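Local coordinates for Non-canonical purine NTP pyrophosphatase (Coxiella burnetii, PDB 3TQU) that hydrolyses non-canonical purine nucleoside triphosphates such as ITP, dITP and XTP to monophosphate and diphosphate, probably cleansing the nucleotide pool as a magnesium-dependent homodimer, at the interface of chains A and B. Numbering follows the deposited sequence. Chains: chain A/B, Non-canonical purine NTP pyrophosphatase.

Contact 1: the interface of chains A and B. Residues chain A 47-48, 51; chain B 54, 58, 128, 133, 136.
B:Arg58 reaches across the dimer interface and grips the carboxylate of A:Glu51 end-on, each terminal nitrogen taking its own oxygen. B:Arg58 NH2 forms a salt bridge and a nearly straight hydrogen bond (171° at the hydrogen) to A:Glu51 OE1 at 2.7 Å. The second hydrogen bond, B:Arg58 NH1 to A:Glu51 OE2, is 3.1 Å. Both carboxylate oxygens are met on their syn sides and lie close to the guanidinium plane, but both donors, NH2 more so, are tilted out of the carboxylate plane, the two flat groups being twisted 27° against each other. The arginine gets there with CG anti to its own backbone N (chi1 163°) and a bend at chi3, and the CG2 methyl of B:Ile54 lies under one guanidinium face, toward its rim.

A:Thr48 holds the glutamate from its own side: its hydroxyl OG1 donates to A:Glu51 OE1 at 2.8 Å, on the anti side of that oxygen, while the backbone N of A:Glu51 bonds back to OG1, a capping arrangement at the start of helix 49-64. OE1 thus takes hydroxyl and guanidinium together, from the same face of its plane, which should help fix the rotation of the carboxylate and favour its charged form. A:Ser47 adds its CB near the guanidinium. Facing chain B, A:Thr48 CG2 packs on B:Pro136, 3.8 Å from its CD, and also lies beside B:Arg58 NH2. A:Thr48 CG2 also touches B:Asp133 O at 3.3 Å.

Contact 2: the interface of chains A and B. Residues chain A 47, 76, 82, 85-86; chain B 133-134.
A:Ser82 in the loop and A:Gly85 at the start of the 3-10 helix 85-87 both carry positive phi angles, 79° and 53°, where chain A runs past the ring of B:Pro134, itself just after the extended B:Asp133. The proline is the projecting piece here, its ring standing between chain A residues that meet it on several sides. Its CD edge lies against A:Ser82, whose CB is 3.6 Å away; the hydroxyl OG stands a little further off. Next round the ring, CG meets the methyl CG2 of A:Thr76 at 3.7 Å. That methyl is anti to the threonine's carbonyl carbon, and OG1 at chi1 63° is turned away from the proline, leaving a carbon surface for the ring. The CA of A:Gly85 approaches the same CG at 4.1 Å, with no side chain to intervene. On the far flank the CG1 branch of A:Val86 comes within 4.2 Å of CB, a loose contact. A:Ser47 closes this flank with its backbone, its carbonyl O lying 3.4 Å from B:Pro134 CA. Among the residues described, carbon contacts predominate. The chain A side of the contact is built from the end of strand 68-77, the turn through A:Ser82, the 3-10 helix 85-87 and the segment just before helix 49-64; the centre of the contact lies about 8 Å from A:Asp72, the predicted proton acceptor.

Contact 1: the interface of chains A and B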
loop_
_atom_site.group_PDB
_atom_site.type_symbol
_atom_site.label_atom_id
_atom_site.label_comp_id
_atom_site.label_asym_id
_atom_site.label_seq_id
_atom_site.Cartn_x
_atom_site.Cartn_y
_atom_site.Cartn_z
ATOM N N SER A 47 6.386 -8.729 -6.433
ATOM C CA SER A 47 5.823 -9.947 -5.856
ATOM C C SER A 47 4.517 -9.679 -5.112
ATOM O O SER A 47 3.874 -10.604 -4.627
ATOM C CB SER A 47 6.834 -10.633 -4.941
ATOM O OG SER A 47 7.924 -11.123 -5.706
ATOM N N THR A 48 4.132 -8.407 -5.035
ATOM C CA THR A 48 2.841 -8.018 -4.476
ATOM C C THR A 48 2.081 -7.159 -5.478
ATOM O O THR A 48 2.688 -6.483 -6.312
ATOM C CB THR A 48 3.001 -7.184 -3.197
ATOM O OG1 THR A 48 3.699 -5.969 -3.506
ATOM C CG2 THR A 48 3.768 -7.959 -2.137
ATOM N N GLU A 51 3.128 -3.480 -5.272
ATOM C CA GLU A 51 4.382 -3.180 -5.962
ATOM C C GLU A 51 4.190 -2.982 -7.467
ATOM O O GLU A 51 4.788 -2.087 -8.068
ATOM C CB GLU A 51 5.425 -4.270 -5.697
ATOM C CG GLU A 51 6.078 -4.160 -4.324
ATOM C CD GLU A 51 6.938 -5.358 -3.986
ATOM O OE1 GLU A 51 6.406 -6.485 -4.000
ATOM O OE2 GLU A 51 8.142 -5.177 -3.710
ATOM N N ILE B 54 7.606 -3.052 2.607
ATOM C CA ILE B 54 7.450 -4.396 2.059
ATOM C C ILE B 54 8.786 -5.121 1.942
ATOM O O ILE B 54 8.901 -6.294 2.303
ATOM C CB ILE B 54 6.756 -4.356 0.687
ATOM C CG1 ILE B 54 5.294 -3.946 0.857
ATOM C CG2 ILE B 54 6.853 -5.713 -0.003
ATOM C CD1 ILE B 54 4.594 -3.618 -0.441
ATOM N N ARG B 58 9.164 -8.439 4.000
ATOM C CA ARG B 58 9.437 -9.624 3.200
ATOM C C ARG B 58 10.729 -10.312 3.625
ATOM O O ARG B 58 10.781 -11.534 3.749
ATOM C CB ARG B 58 9.512 -9.245 1.721
ATOM C CG ARG B 58 10.175 -10.283 0.830
ATOM C CD ARG B 58 10.191 -9.800 -0.614
ATOM N NE ARG B 58 8.838 -9.558 -1.098
ATOM C CZ ARG B 58 8.486 -8.532 -1.867
ATOM N NH1 ARG B 58 9.389 -7.640 -2.250
ATOM N NH2 ARG B 58 7.225 -8.399 -2.251
HETATM N N MSE B 128 3.232 -8.886 6.453
HETATM C CA MSE B 128 3.323 -9.988 5.492
HETATM C C MSE B 128 3.111 -11.340 6.174
HETATM O O MSE B 128 3.758 -11.637 7.177
HETATM C CB MSE B 128 4.695 -9.981 4.812
HETATM C CG MSE B 128 4.984 -8.753 3.957
HETATM SE SE MSE B 128 4.421 -8.944 2.098
HETATM C CE MSE B 128 5.682 -10.324 1.512
ATOM N N ASP B 133 3.693 -13.581 0.271
ATOM C CA ASP B 133 2.396 -12.920 0.368
ATOM C C ASP B 133 2.279 -11.809 -0.672
ATOM O O ASP B 133 3.050 -10.852 -0.647
ATOM C CB ASP B 133 2.221 -12.338 1.769
ATOM C CG ASP B 133 0.815 -11.840 2.030
ATOM O OD1 ASP B 133 -0.017 -11.828 1.097
ATOM O OD2 ASP B 133 0.548 -11.446 3.185
ATOM N N PRO B 136 -0.094 -8.006 1.228
ATOM C CA PRO B 136 0.145 -7.656 2.630
ATOM C C PRO B 136 -0.827 -6.585 3.092
ATOM O O PRO B 136 -1.318 -5.802 2.279
ATOM C CB PRO B 136 1.564 -7.079 2.606
ATOM C CG PRO B 136 1.719 -6.533 1.229
ATOM C CD PRO B 136 0.981 -7.515 0.347
#

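Contact 2: the interface of chains A and B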
loop_
_atom_site.group_PDB
_atom_site.type_symbol
_atom_site.label_atom_id
_atom_site.label_comp_id
_atom_site.label_asym_id
_atom_site.label_seq_id
_atom_site.Cartn_x
_atom_site.Cartn_y
_atom_site.Cartn_z
ATOM N N SER A 47 6.386 -8.729 -6.433
ATOM C CA SER A 47 5.823 -9.947 -5.856
ATOM C C SER A 47 4.517 -9.679 -5.112
ATOM O O SER A 47 3.874 -10.604 -4.627
ATOM C CB SER A 47 6.834 -10.633 -4.941
ATOM O OG SER A 47 7.924 -11.123 -5.706
ATOM N N THR A 76 -6.084 -15.070 -4.909
ATOM C CA THR A 76 -5.218 -15.735 -3.946
ATOM C C THR A 76 -5.976 -16.889 -3.308
ATOM O O THR A 76 -7.106 -16.724 -2.863
ATOM C CB THR A 76 -4.730 -14.778 -2.845
ATOM O OG1 THR A 76 -5.850 -14.307 -2.086
ATOM C CG2 THR A 76 -3.992 -13.593 -3.453
ATOM N N SER A 82 -1.543 -18.651 -1.292
ATOM C CA SER A 82 -1.892 -17.386 -1.945
ATOM C C SER A 82 -1.658 -17.347 -3.457
ATOM O O SER A 82 -1.905 -16.329 -4.100
ATOM C CB SER A 82 -1.215 -16.196 -1.256
ATOM O OG SER A 82 -1.861 -15.891 -0.030
ATOM N N GLY A 85 -1.835 -15.556 -7.127
ATOM C CA GLY A 85 -1.366 -14.237 -6.729
ATOM C C GLY A 85 -0.983 -13.338 -7.892
ATOM O O GLY A 85 -1.789 -13.098 -8.790
ATOM N N VAL A 86 0.248 -12.833 -7.876
ATOM C CA VAL A 86 0.710 -11.952 -8.945
ATOM C C VAL A 86 0.958 -12.725 -10.238
ATOM O O VAL A 86 1.204 -12.136 -11.288
ATOM C CB VAL A 86 1.974 -11.154 -8.542
ATOM C CG1 VAL A 86 1.642 -10.169 -7.428
ATOM C CG2 VAL A 86 3.102 -12.085 -8.127
ATOM N N ASP B 133 3.693 -13.581 0.271
ATOM C CA ASP B 133 2.396 -12.920 0.368
ATOM C C ASP B 133 2.279 -11.809 -0.672
ATOM O O ASP B 133 3.050 -10.852 -0.647
ATOM C CB ASP B 133 2.221 -12.338 1.769
ATOM C CG ASP B 133 0.815 -11.840 2.030
ATOM O OD1 ASP B 133 -0.017 -11.828 1.097
ATOM O OD2 ASP B 133 0.548 -11.446 3.185
ATOM N N PRO B 134 1.308 -11.929 -1.591
ATOM C CA PRO B 134 1.128 -10.922 -2.640
ATOM C C PRO B 134 0.206 -9.784 -2.207
ATOM O O PRO B 134 0.092 -8.781 -2.914
ATOM C CB PRO B 134 0.464 -11.721 -3.759
ATOM C CG PRO B 134 -0.371 -12.718 -3.025
ATOM C CD PRO B 134 0.423 -13.091 -1.790
#

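Contact 1 and contact 2 are neighbouring parts of one two-fold symmetric interface, their C-alpha centres about 8 Å apart, and they share A:Ser47 and B:Asp133. The chain B segment 133-136 serves both: B:Asp133 belongs to both, B:Pro136 to contact 1 and B:Pro134 to contact 2. Contact 1 adds a charged clamp between the two copies of helix 49-64, whereas contact 2 seats a proline among carbon contacts. Each occurs twice in the homodimer. Because contact 2 lies near A:Asp72 and the centre of contact 1 about 13 Å from B:Asp72, dimerisation may help to shape the surroundings of both active sites.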